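Local coordinates for A-type flavoprotein (Giardia intestinalis, PDB 2Q9U) that binds FMN and a mu-oxo-diiron centre and, as a flavodiiron protein, probably scavenges oxygen by passing electrons from the flavin to the iron pair, at residues L128-K133 with L143-V148; L204-A209 with R334-I339; R181-E186 with S233-A238. All blocks are in the same frame, centred on the assembly; numbering follows the deposited sequence.

Interaction 1 of 3, residues L128-K133 with L143-V148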
loop_
_atom_site.group_PDB
_atom_site.type_symbol
_atom_site.label_atom_id
_atom_site.label_comp_id
_atom_site.label_asym_id
_atom_site.label_seq_id
_atom_site.Cartn_x
_atom_site.Cartn_y
_atom_site.Cartn_z
ATOM N N LEU A 128 13.016 1.207 -43.282
ATOM C CA LEU A 128 12.140 1.444 -44.411
ATOM C C LEU A 128 11.046 2.356 -43.896
ATOM O O LEU A 128 10.221 1.940 -43.063
ATOM C CB LEU A 128 11.543 0.137 -44.954
ATOM C CG LEU A 128 10.506 0.295 -46.063
ATOM C CD1 LEU A 128 11.068 1.039 -47.292
ATOM C CD2 LEU A 128 9.923 -1.072 -46.447
ATOM N N ILE A 129 11.051 3.597 -44.370
ATOM C CA ILE A 129 10.033 4.570 -43.973
ATOM C C ILE A 129 8.764 4.453 -44.828
ATOM O O ILE A 129 8.808 4.534 -46.082
ATOM C CB ILE A 129 10.579 6.017 -43.973
ATOM C CG1 ILE A 129 11.823 6.156 -43.054
ATOM C CG2 ILE A 129 9.469 7.014 -43.582
ATOM C CD1 ILE A 129 11.690 5.528 -41.636
ATOM N N VAL A 130 7.633 4.257 -44.147
ATOM C CA VAL A 130 6.344 4.018 -44.812
ATOM C C VAL A 130 5.384 5.148 -44.499
ATOM O O VAL A 130 5.624 5.933 -43.574
ATOM C CB VAL A 130 5.726 2.650 -44.400
ATOM C CG1 VAL A 130 6.637 1.500 -44.876
ATOM C CG2 VAL A 130 5.479 2.570 -42.875
ATOM N N ASP A 131 4.314 5.239 -45.284
ATOM C CA ASP A 131 3.250 6.191 -45.025
ATOM C C ASP A 131 1.915 5.568 -45.384
ATOM O O ASP A 131 1.858 4.371 -45.648
ATOM C CB ASP A 131 3.491 7.502 -45.798
ATOM C CG ASP A 131 3.537 7.307 -47.301
ATOM O OD1 ASP A 131 3.159 6.224 -47.793
ATOM O OD2 ASP A 131 3.956 8.268 -47.995
ATOM N N ASP A 132 0.847 6.376 -45.404
ATOM C CA ASP A 132 -0.497 5.860 -45.575
ATOM C C ASP A 132 -0.807 5.437 -47.014
ATOM O O ASP A 132 -1.896 4.949 -47.303
ATOM C CB ASP A 132 -1.555 6.816 -44.993
ATOM C CG ASP A 132 -1.783 8.065 -45.849
ATOM O OD1 ASP A 132 -1.019 8.331 -46.804
ATOM O OD2 ASP A 132 -2.767 8.782 -45.555
ATOM N N LYS A 133 0.178 5.583 -47.900
ATOM C CA LYS A 133 0.031 5.103 -49.284
ATOM C C LYS A 133 0.943 3.928 -49.641
ATOM O O LYS A 133 0.854 3.384 -50.734
ATOM C CB LYS A 133 0.206 6.275 -50.271
ATOM C CG LYS A 133 -1.081 7.089 -50.445
ATOM C CD LYS A 133 -0.792 8.573 -50.534
ATOM C CE LYS A 133 -1.963 9.320 -51.173
ATOM N NZ LYS A 133 -1.677 9.677 -52.614
ATOM N N LEU A 143 1.117 -5.547 -46.337
ATOM C CA LEU A 143 0.819 -4.721 -45.163
ATOM C C LEU A 143 0.670 -3.263 -45.547
ATOM O O LEU A 143 1.471 -2.730 -46.346
ATOM C CB LEU A 143 1.935 -4.853 -44.126
ATOM C CG LEU A 143 2.210 -6.240 -43.537
ATOM C CD1 LEU A 143 3.376 -6.148 -42.580
ATOM C CD2 LEU A 143 0.961 -6.785 -42.844
ATOM N N LYS A 144 -0.374 -2.633 -44.986
ATOM C CA LYS A 144 -0.649 -1.201 -45.108
ATOM C C LYS A 144 -0.497 -0.549 -43.729
ATOM O O LYS A 144 -0.559 -1.234 -42.692
ATOM C CB LYS A 144 -2.074 -0.957 -45.622
ATOM C CG LYS A 144 -2.419 -1.749 -46.886
ATOM C CD LYS A 144 -1.771 -1.145 -48.127
ATOM C CE LYS A 144 -2.546 0.071 -48.628
ATOM N NZ LYS A 144 -1.849 1.273 -48.171
ATOM N N PHE A 145 -0.360 0.772 -43.725
ATOM C CA PHE A 145 -0.027 1.513 -42.521
ATOM C C PHE A 145 -0.983 2.661 -42.389
ATOM O O PHE A 145 -1.215 3.396 -43.335
ATOM C CB PHE A 145 1.444 1.951 -42.600
ATOM C CG PHE A 145 2.357 0.794 -42.874
ATOM C CD1 PHE A 145 2.729 -0.056 -41.838
ATOM C CD2 PHE A 145 2.725 0.460 -44.192
ATOM C CE1 PHE A 145 3.532 -1.172 -42.085
ATOM C CE2 PHE A 145 3.511 -0.652 -44.450
ATOM C CZ PHE A 145 3.918 -1.472 -43.405
ATOM N N ILE A 146 -1.589 2.776 -41.219
ATOM C CA ILE A 146 -2.581 3.807 -40.968
ATOM C C ILE A 146 -2.076 4.698 -39.812
ATOM O O ILE A 146 -2.187 4.317 -38.622
ATOM C CB ILE A 146 -3.952 3.198 -40.589
ATOM C CG1 ILE A 146 -4.480 2.248 -41.684
ATOM C CG2 ILE A 146 -4.929 4.321 -40.298
ATOM C CD1 ILE A 146 -5.662 1.329 -41.218
ATOM N N PRO A 147 -1.500 5.865 -40.146
ATOM C CA PRO A 147 -1.088 6.770 -39.084
ATOM C C PRO A 147 -2.319 7.198 -38.289
ATOM O O PRO A 147 -3.393 7.473 -38.863
ATOM C CB PRO A 147 -0.468 7.947 -39.848
ATOM C CG PRO A 147 0.006 7.315 -41.160
ATOM C CD PRO A 147 -1.173 6.419 -41.480
ATOM N N VAL A 148 -2.197 7.169 -36.973
ATOM C CA VAL A 148 -3.264 7.692 -36.112
ATOM C C VAL A 148 -2.608 8.723 -35.160
ATOM O O VAL A 148 -2.520 8.494 -33.969
ATOM C CB VAL A 148 -4.030 6.547 -35.360
ATOM C CG1 VAL A 148 -4.908 5.662 -36.346
ATOM C CG2 VAL A 148 -3.067 5.656 -34.584
HETATM O O HOH W 1 0.075 2.274 -46.183
HETATM O O HOH W 2 -3.233 3.477 -45.297
HETATM O O HOH W 3 -3.711 3.426 -49.382
#
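F145, whose CB points toward 128-133, has CG anti to the carbonyl carbon (chi1 -53°) and so offers a ring face to V130, which sets its own CG1 anti to the carbonyl carbon (chi1 -64°) and leaves CG2 crowded between backbone N and C. This methyl lies over the ring in a CH-pi contact, CG2 of V130 being 3.8 Å from the centroid of the F145 ring, and the two side chains cross at about a right angle. D132 approaches the strand through carbon: its CA points a C-H at the carbonyl of F145 (CA to O 3.4 Å), and its CB rests on CD of P147 at 3.6 Å. The polar link is water: one accepts from K144 NZ and from F145 N and donates to O of D131; a second donates to O of both D132 and F145. The bent lysine chain brings NZ to the first water, and a third water joins NZ to D132 O. D131 OD1 accepts from K133 N at 3.1 Å, forming an Asx turn. The contact joins the two sheets of the metallo-beta-lactamase-like domain: the chain leaving edge strand 127-129, paired with strand 105-108, crosses strand 142-147, and V107 and T159 touch F145.

Interaction 2 of 3, residues L204-A209 with R334-I339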
loop_
_atom_site.group_PDB
_atom_site.type_symbol
_atom_site.label_atom_id
_atom_site.label_comp_id
_atom_site.label_asym_id
_atom_site.label_seq_id
_atom_site.Cartn_x
_atom_site.Cartn_y
_atom_site.Cartn_z
ATOM N N LEU A 204 -6.818 7.494 -23.531
ATOM C CA LEU A 204 -7.326 8.090 -24.756
ATOM C C LEU A 204 -8.294 9.230 -24.533
ATOM O O LEU A 204 -8.789 9.821 -25.507
ATOM C CB LEU A 204 -7.972 6.995 -25.638
ATOM C CG LEU A 204 -7.125 5.760 -26.027
ATOM C CD1 LEU A 204 -7.995 4.712 -26.758
ATOM C CD2 LEU A 204 -5.895 6.103 -26.860
ATOM N N GLY A 205 -8.585 9.531 -23.267
ATOM C CA GLY A 205 -9.763 10.367 -22.917
ATOM C C GLY A 205 -9.820 11.693 -23.674
ATOM O O GLY A 205 -10.901 12.168 -24.027
ATOM N N LEU A 206 -8.656 12.299 -23.906
ATOM C CA LEU A 206 -8.580 13.614 -24.552
ATOM C C LEU A 206 -8.488 13.531 -26.093
ATOM O O LEU A 206 -8.379 14.578 -26.767
ATOM C CB LEU A 206 -7.394 14.434 -24.012
ATOM C CG LEU A 206 -5.941 13.986 -24.244
ATOM C CD1 LEU A 206 -5.002 15.116 -23.891
ATOM C CD2 LEU A 206 -5.534 12.744 -23.419
ATOM N N PHE A 207 -8.563 12.312 -26.630
ATOM C CA PHE A 207 -8.313 12.091 -28.068
ATOM C C PHE A 207 -9.543 11.606 -28.873
ATOM O O PHE A 207 -9.402 10.871 -29.869
ATOM C CB PHE A 207 -7.088 11.183 -28.256
ATOM C CG PHE A 207 -5.801 11.754 -27.663
ATOM C CD1 PHE A 207 -5.315 12.998 -28.077
ATOM C CD2 PHE A 207 -5.082 11.043 -26.695
ATOM C CE1 PHE A 207 -4.158 13.529 -27.555
ATOM C CE2 PHE A 207 -3.911 11.554 -26.185
ATOM C CZ PHE A 207 -3.449 12.808 -26.607
ATOM N N SER A 208 -10.751 12.035 -28.477
ATOM C CA SER A 208 -11.976 11.556 -29.195
ATOM C C SER A 208 -11.976 11.952 -30.670
ATOM O O SER A 208 -12.427 11.181 -31.521
ATOM C CB SER A 208 -13.278 12.039 -28.522
ATOM O OG SER A 208 -13.298 13.458 -28.427
ATOM N N ALA A 209 -11.449 13.140 -30.977
ATOM C CA ALA A 209 -11.420 13.619 -32.363
ATOM C C ALA A 209 -10.507 12.704 -33.193
ATOM O O ALA A 209 -10.853 12.291 -34.317
ATOM C CB ALA A 209 -10.943 15.057 -32.421
ATOM N N ARG A 334 -9.185 16.866 -15.600
ATOM C CA ARG A 334 -9.020 18.027 -16.484
ATOM C C ARG A 334 -8.185 17.650 -17.713
ATOM O O ARG A 334 -8.606 17.904 -18.836
ATOM C CB ARG A 334 -8.363 19.210 -15.739
ATOM C CG ARG A 334 -8.037 20.456 -16.617
ATOM C CD ARG A 334 -7.355 21.584 -15.799
ATOM N NE ARG A 334 -5.908 21.329 -15.599
ATOM C CZ ARG A 334 -5.289 21.156 -14.431
ATOM N NH1 ARG A 334 -5.962 21.203 -13.275
ATOM N NH2 ARG A 334 -3.977 20.944 -14.414
ATOM N N GLY A 335 -7.026 17.027 -17.485
ATOM C CA GLY A 335 -6.098 16.637 -18.560
ATOM C C GLY A 335 -6.766 15.687 -19.542
ATOM O O GLY A 335 -6.527 15.746 -20.761
ATOM N N LEU A 336 -7.600 14.799 -19.021
ATOM C CA LEU A 336 -8.282 13.807 -19.854
ATOM C C LEU A 336 -9.607 14.279 -20.452
ATOM O O LEU A 336 -10.182 13.566 -21.250
ATOM C CB LEU A 336 -8.449 12.479 -19.067
ATOM C CG LEU A 336 -7.146 11.693 -18.820
ATOM C CD1 LEU A 336 -7.321 10.678 -17.661
ATOM C CD2 LEU A 336 -6.610 11.008 -20.081
ATOM N N THR A 337 -10.078 15.466 -20.060
ATOM C CA THR A 337 -11.314 16.115 -20.596
ATOM C C THR A 337 -12.622 15.337 -20.336
ATOM O O THR A 337 -13.670 15.652 -20.916
ATOM C CB THR A 337 -11.222 16.457 -22.156
ATOM O OG1 THR A 337 -11.392 15.254 -22.939
ATOM C CG2 THR A 337 -9.892 17.112 -22.512
ATOM N N LEU A 338 -12.560 14.365 -19.420
ATOM C CA LEU A 338 -13.650 13.421 -19.156
ATOM C C LEU A 338 -14.964 14.035 -18.693
ATOM O O LEU A 338 -16.005 13.433 -18.872
ATOM C CB LEU A 338 -13.198 12.404 -18.109
ATOM C CG LEU A 338 -11.957 11.610 -18.538
ATOM C CD1 LEU A 338 -11.431 10.791 -17.337
ATOM C CD2 LEU A 338 -12.256 10.733 -19.726
ATOM N N ILE A 339 -14.928 15.217 -18.091
ATOM C CA ILE A 339 -16.192 15.821 -17.644
ATOM C C ILE A 339 -16.537 17.125 -18.356
ATOM O O ILE A 339 -17.450 17.855 -17.944
ATOM C CB ILE A 339 -16.279 15.995 -16.098
ATOM C CG1 ILE A 339 -15.291 17.070 -15.597
ATOM C CG2 ILE A 339 -16.152 14.621 -15.360
ATOM C CD1 ILE A 339 -15.438 17.425 -14.105
#
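The tight part of this contact is backbone against backbone. G205 and L206 sit in a type I turn, closed by a bond from F207 N to L204 O, and this turn is pressed onto the C-terminal end of helix 324-336. The carbonyl oxygen of L336 lies 3.1 Å from C of G205, and L206 N is 3.3 Å from the same L336 O, at an angle too poor for a hydrogen bond. That oxygen instead accepts from OG1 of T337, 2.7 Å from L336 O, above the carbonyl plane. T337 has left the helix with positive phi (63°), its OG1 in the crowded position between backbone N and carbonyl carbon. At G205 a CB would clash with L336 O, so the absence of a side chain permits the close approach.

The looser part is made by side-chain ends. L206, with CG likewise in the crowded position (chi1 65°), lays CD1 against the carbonyl of G335, 3.5 Å from its O. Its other methyl, CD2, meets CD2 of L336 tip to tip at 3.9 Å, the chains crossing obliquely, while CG2 of T337 only brushes CB of L206. L206 is partly exposed here, and N319 of a second subunit packs on it and on L336; a bound FMN lies about 5 Å from the L206 side chain. The contact thus joins the metallo-beta-lactamase-like and flavodoxin-like domains, setting the turn between helices 189-204 and 208-219 against the end of helix 324-336, with A302 of helix 298-306 behind L336 and L338.

Interaction 3 of 3, residues R181-E186 with S233-A238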
loop_
_atom_site.group_PDB
_atom_site.type_symbol
_atom_site.label_atom_id
_atom_site.label_comp_id
_atom_site.label_asym_id
_atom_site.label_seq_id
_atom_site.Cartn_x
_atom_site.Cartn_y
_atom_site.Cartn_z
ATOM N N ARG A 181 -5.144 -16.139 -21.807
ATOM C CA ARG A 181 -6.070 -16.113 -22.950
ATOM C C ARG A 181 -5.632 -15.026 -23.931
ATOM O O ARG A 181 -5.286 -13.941 -23.519
ATOM C CB ARG A 181 -7.506 -15.787 -22.482
ATOM C CG ARG A 181 -8.350 -16.983 -22.003
ATOM C CD ARG A 181 -7.947 -17.552 -20.632
ATOM N NE ARG A 181 -8.907 -18.570 -20.170
ATOM C CZ ARG A 181 -10.002 -18.311 -19.450
ATOM N NH1 ARG A 181 -10.302 -17.069 -19.071
ATOM N NH2 ARG A 181 -10.815 -19.304 -19.106
ATOM N N ARG A 182 -5.709 -15.310 -25.226
ATOM C CA ARG A 182 -5.371 -14.307 -26.227
ATOM C C ARG A 182 -6.559 -13.583 -26.815
ATOM O O ARG A 182 -6.388 -12.537 -27.439
ATOM C CB ARG A 182 -4.475 -14.894 -27.336
ATOM C CG ARG A 182 -3.189 -15.552 -26.784
ATOM C CD ARG A 182 -2.238 -14.534 -26.047
ATOM N NE ARG A 182 -1.308 -15.330 -25.224
ATOM C CZ ARG A 182 -1.056 -15.163 -23.945
ATOM N NH1 ARG A 182 -1.579 -14.127 -23.257
ATOM N NH2 ARG A 182 -0.220 -16.032 -23.364
ATOM N N TRP A 183 -7.765 -14.130 -26.629
ATOM C CA TRP A 183 -8.954 -13.551 -27.249
ATOM C C TRP A 183 -10.001 -13.155 -26.210
ATOM O O TRP A 183 -10.210 -13.871 -25.236
ATOM C CB TRP A 183 -9.613 -14.550 -28.179
ATOM C CG TRP A 183 -8.790 -15.030 -29.326
ATOM C CD1 TRP A 183 -8.174 -16.243 -29.440
ATOM C CD2 TRP A 183 -8.544 -14.329 -30.547
ATOM N NE1 TRP A 183 -7.552 -16.340 -30.670
ATOM C CE2 TRP A 183 -7.774 -15.188 -31.374
ATOM C CE3 TRP A 183 -8.893 -13.052 -31.026
ATOM C CZ2 TRP A 183 -7.327 -14.809 -32.654
ATOM C CZ3 TRP A 183 -8.467 -12.678 -32.318
ATOM C CH2 TRP A 183 -7.686 -13.560 -33.106
ATOM N N ALA A 184 -10.696 -12.059 -26.491
ATOM C CA ALA A 184 -11.708 -11.505 -25.584
ATOM C C ALA A 184 -12.822 -12.528 -25.298
ATOM O O ALA A 184 -13.276 -12.680 -24.152
ATOM C CB ALA A 184 -12.295 -10.205 -26.180
ATOM N N ASP A 185 -13.225 -13.248 -26.351
ATOM C CA ASP A 185 -14.336 -14.203 -26.283
ATOM C C ASP A 185 -14.026 -15.430 -25.411
ATOM O O ASP A 185 -14.937 -16.106 -24.927
ATOM C CB ASP A 185 -14.756 -14.607 -27.716
ATOM C CG ASP A 185 -13.599 -15.160 -28.528
ATOM O OD1 ASP A 185 -13.345 -16.373 -28.456
ATOM O OD2 ASP A 185 -12.897 -14.383 -29.215
ATOM N N GLU A 186 -12.739 -15.713 -25.197
ATOM C CA GLU A 186 -12.321 -16.738 -24.252
ATOM C C GLU A 186 -12.360 -16.309 -22.790
ATOM O O GLU A 186 -12.171 -17.139 -21.906
ATOM C CB GLU A 186 -10.929 -17.256 -24.589
ATOM C CG GLU A 186 -10.817 -17.789 -26.028
ATOM C CD GLU A 186 -9.387 -18.030 -26.444
ATOM O OE1 GLU A 186 -8.505 -17.231 -26.076
ATOM O OE2 GLU A 186 -9.147 -19.036 -27.145
ATOM N N SER A 233 -7.136 -9.823 -27.665
ATOM C CA SER A 233 -7.464 -9.383 -29.017
ATOM C C SER A 233 -8.915 -9.729 -29.345
ATOM O O SER A 233 -9.604 -10.415 -28.571
ATOM C CB SER A 233 -6.483 -10.029 -30.004
ATOM O OG SER A 233 -5.216 -9.452 -29.817
ATOM N N TRP A 234 -9.383 -9.240 -30.494
ATOM C CA TRP A 234 -10.797 -9.163 -30.790
ATOM C C TRP A 234 -11.158 -9.866 -32.102
ATOM O O TRP A 234 -10.451 -9.738 -33.142
ATOM C CB TRP A 234 -11.236 -7.682 -30.888
ATOM C CG TRP A 234 -10.945 -6.875 -29.670
ATOM C CD1 TRP A 234 -9.811 -6.123 -29.410
ATOM C CD2 TRP A 234 -11.792 -6.735 -28.524
ATOM N NE1 TRP A 234 -9.911 -5.546 -28.157
ATOM C CE2 TRP A 234 -11.113 -5.903 -27.597
ATOM C CE3 TRP A 234 -13.055 -7.246 -28.183
ATOM C CZ2 TRP A 234 -11.666 -5.544 -26.363
ATOM C CZ3 TRP A 234 -13.605 -6.900 -26.920
ATOM C CH2 TRP A 234 -12.906 -6.055 -26.045
ATOM N N ARG A 235 -12.272 -10.576 -32.063
ATOM C CA ARG A 235 -12.878 -11.187 -33.224
ATOM C C ARG A 235 -14.418 -11.340 -33.021
ATOM O O ARG A 235 -14.910 -11.096 -32.001
ATOM C CB ARG A 235 -12.204 -12.527 -33.537
ATOM C CG ARG A 235 -12.556 -13.605 -32.533
ATOM C CD ARG A 235 -11.710 -14.830 -32.583
ATOM N NE ARG A 235 -11.815 -15.699 -31.433
ATOM C CZ ARG A 235 -11.237 -16.876 -31.341
ATOM N NH1 ARG A 235 -10.541 -17.356 -32.316
ATOM N NH2 ARG A 235 -11.374 -17.575 -30.281
ATOM N N GLY A 236 -15.110 -11.725 -34.062
ATOM C CA GLY A 236 -16.536 -11.890 -34.012
ATOM C C GLY A 236 -17.384 -10.829 -33.353
ATOM O O GLY A 236 -17.112 -9.674 -33.430
ATOM N N ASP A 237 -18.396 -11.286 -32.634
ATOM C CA ASP A 237 -19.275 -10.414 -31.893
ATOM C C ASP A 237 -18.572 -9.502 -30.904
ATOM O O ASP A 237 -18.932 -8.350 -30.799
ATOM C CB ASP A 237 -20.403 -11.154 -31.177
ATOM C CG ASP A 237 -21.314 -11.926 -32.122
ATOM O OD1 ASP A 237 -21.490 -11.525 -33.248
ATOM O OD2 ASP A 237 -21.840 -12.917 -31.707
ATOM N N ALA A 238 -17.626 -10.051 -30.136
ATOM C CA ALA A 238 -16.958 -9.224 -29.138
ATOM C C ALA A 238 -16.235 -8.049 -29.790
ATOM O O ALA A 238 -16.199 -6.948 -29.241
ATOM C CB ALA A 238 -15.986 -10.060 -28.320
HETATM O O HOH W 4 -3.991 -10.919 -27.889
HETATM O O HOH W 5 -13.016 -11.819 -29.466
#
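R235 lays its guanidinium flat on the indole of W183, the planes only 2° apart. Its CZ stands 3.6 Å from the centroid of the five-membered ring of W183, almost on the ring normal, a cation-pi stack, and CD of R235 covers the six-membered ring in a CH-pi contact. In the guanidinium plane, R235 grips D185 side-on with NE and NH2, one to each carboxylate oxygen: NH2 of R235 donates to the syn lone pair of D185 OD1 at 2.9 Å, and NE of R235 meets D185 OD2 at 2.8 Å from above the carboxylate plane. The arginine is extended from CG to NE, which carries the cation across the indole to the acid. A water donates to D185 OD2 and accepts from R235 N.

Behind the stack, a single beta bridge, W183 with S233, ties the loop between strand 166-170 and helix 189-204 to the chain entering edge strand 234-235, just before helix 236-250: S233 N donates to R182 O at 2.8 Å, and A184 N donates to S233 O at 2.9 Å, nearly along the C=O axis. CB of A184 lies over one face of the W234 ring, 3.6 Å from its CZ3, and W234 itself is oriented by its NE1 bond to the carbonyl of F173. E186, extended beyond CG, places OE1 to accept from W183 N.

Farther out, M13 and L227 pack on W183, and R182 turns away to Q11 and the ring of W19. Chemically, the stack leaves the in-plane N-H groups of R235 available for D185. The two-bonded salt bridge would favour a charged arginine and an ionised aspartate and restrict rotation of the guanidinium; the E186 carboxylate, its OE2 4.1 Å from R235 NH2 and beyond a salt bridge, would probably further favour the cation.

Overall arrangement
Interactions 1 and 3 both belong to the metallo-beta-lactamase-like domain and reach the same mixed sheet, at strands 142-147 and 234-235; their centres are 26 Å apart. Interaction 2 lies about as far from each, 26 Å from interaction 1 and 27 Å from interaction 3, and ties that domain to the flavodoxin-like one. Along the chain interaction 1 closes before either of the others opens, whereas interactions 2 and 3 alternate their segments: helix 189-204 runs from the 181-186 loop to the 204-209 turn, and 233-238 follows before the chain enters the second domain. No two contacts touch, so the three form at separate places: between the domain's two sheets, at its 181-186 loop, and at the interdomain boundary.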